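Local structure of pentafunctional AROM polypeptide (Schizosaccharomyces pombe, 5SWV) at residues P20-A25 against I65-C70; L46-S51 against L58-E63; I76-R81 against L102-Y107. The protein probably catalyses five steps of the shikimate pathway, with this fragment carrying its 3-dehydroquinate dehydratase and shikimate dehydrogenase modules. All coordinates share one frame; numbering follows the deposited sequence.

Contact 1: P20-A25 against I65-C70; sequences PRIEDA and ISLLRC
I22 meets helix 58-69 along the backbone between L67 and L68, and its side chain can be followed outward atom by atom. From CB, which heads toward the helix, the methyl CG2 branches off trans to the backbone N. It lies 3.9 Å from L67 CG, while the same I22 CG2 is 4.0 Å from L68 CB and also close to the L68 backbone N. The other branch, I22 CG1, passes L68 CB at 4.1 Å, and its tip CD1 runs on to L46. The two neighbours differ in direction: the I22 side chain runs antiparallel alongside that of L67 but lies roughly perpendicular to that of L68.

E23 touches the helix at the margin of the contact, through L67. Its CB points away from the helix, but a bend at chi2 (90°) returns the carboxylate, so that E23 CD comes to 3.6 Å from L67 CD2. R21 grips this carboxylate side-on, R21 NE to E23 OE1 at 3.0 Å and R21 NH2 to E23 OE2 at 3.0 Å, both from above the carboxylate plane. Q64 bonds to E23 OE1 and to the backbone N of I22, tying both residues to helix 58-69.

The short, weakly bonded helical turn about 22-25 thus packs on helix 58-69, which in turn sets I65 and L68 against V41 of strand 38-42 and F78 and I76 of strand 76-79.

Contact 2: L46-S51 against L58-E63; sequences LKDPKS and LDFVAE
F60 reaches out from its helix and lays its ring against D48, and this pair is the densest part of the contact. D48 CA stands 3.7 Å from the centroid of the F60 ring and 12° off its normal, a CH-pi contact over the face. The carboxylate continues the stack: its plane is only 15° from that of the ring, and D48 CG sits 3.5 Å from F60 CG. With CG of F60 trans to its backbone N (chi1 174°), the ring extends into the bend of the loop, where F60 CZ approaches K47 O at 3.3 Å. L46 CB borders the ring edge near its plane, and P49 CD comes obliquely to within 3.7 Å of F60 CE1.

The polar end of D48 is used within the loop and at the helix start. K50 N donates to D48 OD1 at 3.0 Å, and S57, just before the helix, bonds to D48 OD2 and weakly to the F60 backbone N.

The lysines mark the loose, solvent side: the K47 side chain points away from the helix although its carbonyl meets the ring, and past P49 the exposed K50 keeps its NZ 6.3 Å from E63 OE2, too far for a salt bridge. The bond from K50 N to D48 defines an Asx turn, here placed in the loop that joins strand 38-42 to helix 58-69 of the TIM barrel.

Contact 3: I76-R81 against L102-Y107; sequences IIFTIR and LSAMRY
A104 sets its methyl group squarely on the ring of F78, joining helix to strand within the beta-alpha-beta unit 76-79, 94-106, 111-115 of the TIM barrel. A104 CB lies 3.5 Å from the F78 ring centroid and 7° off the normal, a CH-pi contact over the face. All six ring carbons fall within a narrow range of it, which confirms the centring: F78 CG is 3.6 Å from A104 CB, and F78 CZ is 3.9 Å from A104 CB. Y107 adds a second, smaller touch, its OH reaching F78 CE2 obliquely at 3.7 Å; the two side chains cross at about a right angle.

The next shell positions F78 and Y107. F78 has its CG trans to the backbone N (chi1 -176°), carrying the ring from the strand toward the helix, while its backbone bonds to F111 and D113 hold the strand in the sheet. V61 of helix 58-69 and V43 also pack on the F78 side chain, and A62 and I65 of that helix touch Y107. At the helix end Y107 N donates to S103 O at 3.1 Å, and the Y107 ring folds back over that same oxygen, with S103 O 3.3 Å above the ring plane, offset toward its rim.

How the contacts relate
The three contacts lie close together within the TIM barrel of the 3-dehydroquinase module, on the same side of the chain's centre, their centres about 11 Å (contacts 1 and 2), 14 Å (1 and 3) and 13 Å (2 and 3) apart. Helix 58-69 supplies a segment to contacts 1 and 2 and is followed in the chain by strand 76-79 of contact 3. Contact 2 is nested inside the loop closed by contact 1, and contact 3 opens afterwards. A probable hydrogen bond from K47 N to P20 O, 2.9 Å, links the first two; L58 CG, 4.1 Å from S103 CB, links the last two. Together they form continuous packing from surface loops to the barrel strands.

Contact 1: P20-A25 against I65-C70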
# COMPACT_ATOMS: atom_id res chain seq x y z
N PRO A 20 -3.17 -22.79 -0.95
CA PRO A 20 -2.77 -23.68 -2.05
C PRO A 20 -2.91 -23.08 -3.43
O PRO A 20 -2.27 -23.57 -4.35
CB PRO A 20 -3.74 -24.85 -1.93
CG PRO A 20 -4.53 -24.64 -0.70
CD PRO A 20 -4.45 -23.20 -0.37
N ARG A 21 -3.78 -22.07 -3.60
CA ARG A 21 -4.00 -21.39 -4.89
C ARG A 21 -4.19 -19.88 -4.70
O ARG A 21 -4.87 -19.45 -3.77
CB ARG A 21 -5.27 -21.93 -5.54
CG ARG A 21 -5.25 -23.40 -5.91
CD ARG A 21 -4.33 -23.64 -7.10
NE ARG A 21 -4.86 -23.04 -8.33
CZ ARG A 21 -5.59 -23.68 -9.26
NH1 ARG A 21 -5.90 -24.98 -9.16
NH2 ARG A 21 -6.00 -22.99 -10.31
N ILE A 22 -3.61 -19.07 -5.58
CA ILE A 22 -3.78 -17.62 -5.50
C ILE A 22 -5.26 -17.22 -5.73
O ILE A 22 -5.73 -16.24 -5.15
CB ILE A 22 -2.78 -16.84 -6.42
CG1 ILE A 22 -1.48 -16.55 -5.68
CG2 ILE A 22 -3.31 -15.47 -6.85
CD1 ILE A 22 -0.71 -17.76 -5.25
N GLU A 23 -5.98 -18.01 -6.53
CA GLU A 23 -7.43 -17.81 -6.73
C GLU A 23 -8.18 -17.76 -5.40
O GLU A 23 -9.13 -16.99 -5.25
CB GLU A 23 -8.04 -18.92 -7.59
CG GLU A 23 -7.63 -18.90 -9.06
CD GLU A 23 -6.38 -19.72 -9.38
OE1 GLU A 23 -5.61 -20.11 -8.48
OE2 GLU A 23 -6.15 -19.98 -10.58
N ASP A 24 -7.75 -18.59 -4.44
CA ASP A 24 -8.36 -18.66 -3.10
C ASP A 24 -8.11 -17.40 -2.30
O ASP A 24 -8.88 -17.07 -1.41
CB ASP A 24 -7.83 -19.88 -2.31
CG ASP A 24 -8.02 -21.20 -3.04
OD1 ASP A 24 -8.88 -21.28 -3.94
OD2 ASP A 24 -7.31 -22.17 -2.69
N ALA A 25 -7.01 -16.72 -2.58
CA ALA A 25 -6.65 -15.48 -1.90
C ALA A 25 -7.42 -14.27 -2.39
O ALA A 25 -7.65 -13.34 -1.61
CB ALA A 25 -5.17 -15.23 -2.05
N ILE A 65 1.98 -16.49 -9.84
CA ILE A 65 2.66 -15.24 -9.47
C ILE A 65 2.11 -14.04 -10.23
O ILE A 65 1.93 -12.97 -9.65
CB ILE A 65 4.20 -15.32 -9.69
CG1 ILE A 65 4.83 -16.38 -8.77
CG2 ILE A 65 4.88 -13.96 -9.44
CD1 ILE A 65 4.48 -16.27 -7.30
N SER A 66 1.85 -14.21 -11.53
CA SER A 66 1.30 -13.10 -12.32
C SER A 66 -0.15 -12.83 -11.93
O SER A 66 -0.54 -11.67 -11.82
CB SER A 66 1.48 -13.29 -13.84
OG SER A 66 1.18 -14.61 -14.24
N LEU A 67 -0.93 -13.88 -11.68
CA LEU A 67 -2.31 -13.72 -11.21
C LEU A 67 -2.39 -12.83 -9.96
O LEU A 67 -3.31 -12.02 -9.82
CB LEU A 67 -2.96 -15.09 -10.94
CG LEU A 67 -4.44 -15.16 -10.55
CD1 LEU A 67 -5.34 -14.57 -11.63
CD2 LEU A 67 -4.85 -16.60 -10.28
N LEU A 68 -1.41 -12.97 -9.08
CA LEU A 68 -1.33 -12.16 -7.87
C LEU A 68 -0.92 -10.73 -8.19
O LEU A 68 -1.53 -9.76 -7.70
CB LEU A 68 -0.35 -12.80 -6.88
CG LEU A 68 0.03 -12.01 -5.63
CD1 LEU A 68 -1.18 -11.84 -4.75
CD2 LEU A 68 1.17 -12.69 -4.89
N ARG A 69 0.12 -10.58 -9.01
CA ARG A 69 0.58 -9.25 -9.46
C ARG A 69 -0.50 -8.38 -10.13
O ARG A 69 -0.40 -7.18 -10.11
CB ARG A 69 1.79 -9.37 -10.39
CG ARG A 69 3.10 -9.59 -9.67
CD ARG A 69 4.18 -8.76 -10.33
NE ARG A 69 5.52 -8.92 -9.78
CZ ARG A 69 6.01 -8.30 -8.69
NH1 ARG A 69 5.27 -7.48 -7.94
NH2 ARG A 69 7.27 -8.53 -8.34
N CYS A 70 -1.51 -9.01 -10.73
CA CYS A 70 -2.68 -8.29 -11.26
C CYS A 70 -3.69 -7.87 -10.20
O CYS A 70 -4.64 -7.16 -10.52
CB CYS A 70 -3.38 -9.13 -12.36
SG CYS A 70 -2.49 -9.16 -13.94

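Contact 2: L46-S51 against L58-E63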
# COMPACT_ATOMS: atom_id res chain seq x y z
N LEU A 46 1.86 -24.02 -2.48
CA LEU A 46 1.03 -24.05 -3.69
C LEU A 46 0.82 -25.49 -4.18
O LEU A 46 1.73 -26.31 -4.10
CB LEU A 46 1.68 -23.26 -4.83
CG LEU A 46 1.99 -21.78 -4.66
CD1 LEU A 46 2.73 -21.26 -5.89
CD2 LEU A 46 0.72 -20.98 -4.43
N LYS A 47 -0.36 -25.78 -4.72
CA LYS A 47 -0.68 -27.12 -5.25
C LYS A 47 -1.12 -27.05 -6.72
O LYS A 47 -2.18 -26.52 -7.05
CB LYS A 47 -1.77 -27.79 -4.40
CG LYS A 47 -1.43 -27.93 -2.91
CD LYS A 47 -0.28 -28.91 -2.62
CE LYS A 47 -0.72 -30.36 -2.78
NZ LYS A 47 0.27 -31.26 -3.46
N ASP A 48 -0.27 -27.59 -7.59
CA ASP A 48 -0.50 -27.65 -9.03
C ASP A 48 -1.45 -28.80 -9.37
O ASP A 48 -1.14 -29.95 -9.06
CB ASP A 48 0.85 -27.89 -9.72
CG ASP A 48 0.80 -27.72 -11.23
OD1 ASP A 48 -0.29 -27.73 -11.84
OD2 ASP A 48 1.88 -27.58 -11.81
N PRO A 49 -2.58 -28.51 -10.04
CA PRO A 49 -3.48 -29.59 -10.46
C PRO A 49 -2.87 -30.63 -11.42
O PRO A 49 -3.34 -31.77 -11.44
CB PRO A 49 -4.62 -28.85 -11.13
CG PRO A 49 -4.62 -27.52 -10.51
CD PRO A 49 -3.17 -27.20 -10.36
N LYS A 50 -1.85 -30.24 -12.21
CA LYS A 50 -1.10 -31.16 -13.09
C LYS A 50 0.31 -31.32 -12.56
O LYS A 50 1.14 -30.45 -12.78
CB LYS A 50 -1.03 -30.59 -14.50
CG LYS A 50 -2.37 -30.32 -15.14
CD LYS A 50 -2.25 -29.29 -16.26
CE LYS A 50 -3.61 -28.75 -16.69
NZ LYS A 50 -3.48 -27.34 -17.16
N SER A 51 0.60 -32.41 -11.87
CA SER A 51 1.89 -32.51 -11.20
C SER A 51 2.48 -33.91 -11.32
O SER A 51 3.38 -34.12 -12.14
CB SER A 51 1.77 -32.04 -9.74
OG SER A 51 3.03 -31.97 -9.10
N LEU A 58 6.92 -25.00 -13.55
CA LEU A 58 7.23 -23.59 -13.87
C LEU A 58 6.04 -22.81 -14.42
O LEU A 58 5.81 -21.67 -14.03
CB LEU A 58 8.37 -23.48 -14.88
CG LEU A 58 9.76 -23.13 -14.35
CD1 LEU A 58 10.22 -24.12 -13.29
CD2 LEU A 58 10.74 -23.09 -15.52
N ASP A 59 5.32 -23.42 -15.35
CA ASP A 59 4.17 -22.76 -15.96
C ASP A 59 3.12 -22.38 -14.91
O ASP A 59 2.62 -21.25 -14.90
CB ASP A 59 3.55 -23.63 -17.07
CG ASP A 59 4.45 -23.73 -18.31
OD1 ASP A 59 5.04 -22.71 -18.70
OD2 ASP A 59 4.55 -24.83 -18.89
N PHE A 60 2.84 -23.31 -14.01
CA PHE A 60 1.87 -23.09 -12.95
C PHE A 60 2.29 -21.98 -11.97
O PHE A 60 1.56 -21.01 -11.74
CB PHE A 60 1.64 -24.40 -12.19
CG PHE A 60 0.76 -24.25 -10.99
CD1 PHE A 60 -0.60 -24.05 -11.14
CD2 PHE A 60 1.30 -24.29 -9.71
CE1 PHE A 60 -1.42 -23.90 -10.03
CE2 PHE A 60 0.48 -24.15 -8.59
CZ PHE A 60 -0.87 -23.96 -8.75
N VAL A 61 3.48 -22.14 -11.42
CA VAL A 61 4.01 -21.17 -10.48
C VAL A 61 4.01 -19.78 -11.09
O VAL A 61 3.61 -18.83 -10.45
CB VAL A 61 5.42 -21.55 -10.00
CG1 VAL A 61 5.99 -20.46 -9.08
CG2 VAL A 61 5.38 -22.88 -9.25
N ALA A 62 4.42 -19.68 -12.35
CA ALA A 62 4.40 -18.42 -13.06
C ALA A 62 2.98 -17.85 -13.26
O ALA A 62 2.78 -16.65 -13.07
CB ALA A 62 5.09 -18.57 -14.39
N GLU A 63 2.02 -18.69 -13.64
CA GLU A 63 0.61 -18.25 -13.78
C GLU A 63 0.11 -17.71 -12.45
O GLU A 63 -0.53 -16.66 -12.41
CB GLU A 63 -0.31 -19.37 -14.27
CG GLU A 63 -0.39 -19.48 -15.79
CD GLU A 63 -0.39 -20.92 -16.33
OE1 GLU A 63 -0.02 -21.10 -17.53
OE2 GLU A 63 -0.76 -21.86 -15.57

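Contact 3: I76-R81 against L102-Y107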
# COMPACT_ATOMS: atom_id res chain seq x y z
N ILE A 76 6.84 -8.64 -3.87
CA ILE A 76 6.65 -10.06 -3.63
C ILE A 76 7.94 -10.73 -3.24
O ILE A 76 9.01 -10.43 -3.78
CB ILE A 76 6.00 -10.72 -4.86
CG1 ILE A 76 4.55 -10.24 -4.98
CG2 ILE A 76 6.02 -12.25 -4.77
CD1 ILE A 76 3.92 -10.49 -6.33
N ILE A 77 7.83 -11.62 -2.26
CA ILE A 77 8.92 -12.45 -1.83
C ILE A 77 8.54 -13.85 -2.28
O ILE A 77 7.43 -14.30 -2.03
CB ILE A 77 9.08 -12.37 -0.30
CG1 ILE A 77 9.40 -10.93 0.12
CG2 ILE A 77 10.16 -13.30 0.17
CD1 ILE A 77 8.98 -10.61 1.54
N PHE A 78 9.47 -14.51 -2.95
CA PHE A 78 9.26 -15.83 -3.53
C PHE A 78 10.03 -16.83 -2.68
O PHE A 78 11.26 -16.87 -2.71
CB PHE A 78 9.77 -15.80 -4.97
CG PHE A 78 9.55 -17.07 -5.75
CD1 PHE A 78 10.47 -18.10 -5.71
CD2 PHE A 78 8.45 -17.19 -6.59
CE1 PHE A 78 10.26 -19.26 -6.46
CE2 PHE A 78 8.25 -18.33 -7.35
CZ PHE A 78 9.15 -19.37 -7.29
N THR A 79 9.30 -17.62 -1.90
CA THR A 79 9.92 -18.45 -0.88
C THR A 79 9.58 -19.90 -1.05
O THR A 79 8.43 -20.30 -0.93
CB THR A 79 9.53 -17.98 0.53
OG1 THR A 79 10.05 -16.67 0.72
CG2 THR A 79 10.15 -18.86 1.61
N ILE A 80 10.62 -20.67 -1.36
CA ILE A 80 10.56 -22.13 -1.30
C ILE A 80 11.24 -22.55 -0.02
O ILE A 80 12.46 -22.49 0.09
CB ILE A 80 11.33 -22.79 -2.45
CG1 ILE A 80 10.73 -22.41 -3.79
CG2 ILE A 80 11.31 -24.31 -2.28
CD1 ILE A 80 11.60 -22.88 -4.95
N ARG A 81 10.41 -22.99 0.93
CA ARG A 81 10.83 -23.43 2.26
C ARG A 81 10.74 -24.95 2.30
O ARG A 81 9.69 -25.53 1.99
CB ARG A 81 9.89 -22.83 3.29
CG ARG A 81 10.22 -23.16 4.74
CD ARG A 81 11.49 -22.49 5.24
NE ARG A 81 11.43 -21.03 5.13
CZ ARG A 81 12.24 -20.26 4.39
NH1 ARG A 81 13.25 -20.77 3.68
NH2 ARG A 81 12.06 -18.94 4.39
N LEU A 102 15.26 -19.37 -10.34
CA LEU A 102 15.73 -18.69 -11.55
C LEU A 102 14.59 -18.09 -12.35
O LEU A 102 14.68 -16.97 -12.85
CB LEU A 102 16.49 -19.65 -12.45
CG LEU A 102 17.89 -20.03 -11.97
CD1 LEU A 102 18.48 -21.14 -12.84
CD2 LEU A 102 18.81 -18.82 -11.93
N SER A 103 13.51 -18.86 -12.47
CA SER A 103 12.32 -18.39 -13.17
C SER A 103 11.70 -17.14 -12.51
O SER A 103 11.28 -16.20 -13.20
CB SER A 103 11.30 -19.52 -13.26
OG SER A 103 10.02 -19.00 -13.50
N ALA A 104 11.67 -17.16 -11.18
CA ALA A 104 11.13 -16.06 -10.40
C ALA A 104 11.88 -14.76 -10.61
O ALA A 104 11.27 -13.67 -10.61
CB ALA A 104 11.13 -16.42 -8.93
N MET A 105 13.19 -14.87 -10.77
CA MET A 105 14.02 -13.70 -11.01
C MET A 105 13.80 -13.22 -12.45
O MET A 105 13.75 -12.01 -12.69
CB MET A 105 15.50 -14.02 -10.70
CG MET A 105 15.70 -14.33 -9.22
SD MET A 105 17.29 -14.92 -8.57
CE MET A 105 17.99 -15.80 -9.96
N ARG A 106 13.61 -14.15 -13.38
CA ARG A 106 13.29 -13.78 -14.75
C ARG A 106 11.99 -12.97 -14.86
O ARG A 106 11.95 -12.06 -15.67
CB ARG A 106 13.25 -15.00 -15.70
CG ARG A 106 14.55 -15.22 -16.45
CD ARG A 106 14.47 -16.42 -17.39
NE ARG A 106 14.51 -17.68 -16.64
CZ ARG A 106 13.63 -18.69 -16.72
NH1 ARG A 106 12.57 -18.64 -17.55
NH2 ARG A 106 13.81 -19.78 -15.96
N TYR A 107 10.95 -13.28 -14.08
CA TYR A 107 9.73 -12.43 -14.13
C TYR A 107 9.65 -11.36 -13.03
O TYR A 107 8.57 -10.90 -12.68
CB TYR A 107 8.41 -13.24 -14.31
CG TYR A 107 8.16 -14.42 -13.40
CD1 TYR A 107 7.92 -14.25 -12.02
CD2 TYR A 107 8.10 -15.72 -13.92
CE1 TYR A 107 7.67 -15.35 -11.19
CE2 TYR A 107 7.85 -16.82 -13.08
CZ TYR A 107 7.64 -16.63 -11.72
OH TYR A 107 7.41 -17.70 -10.91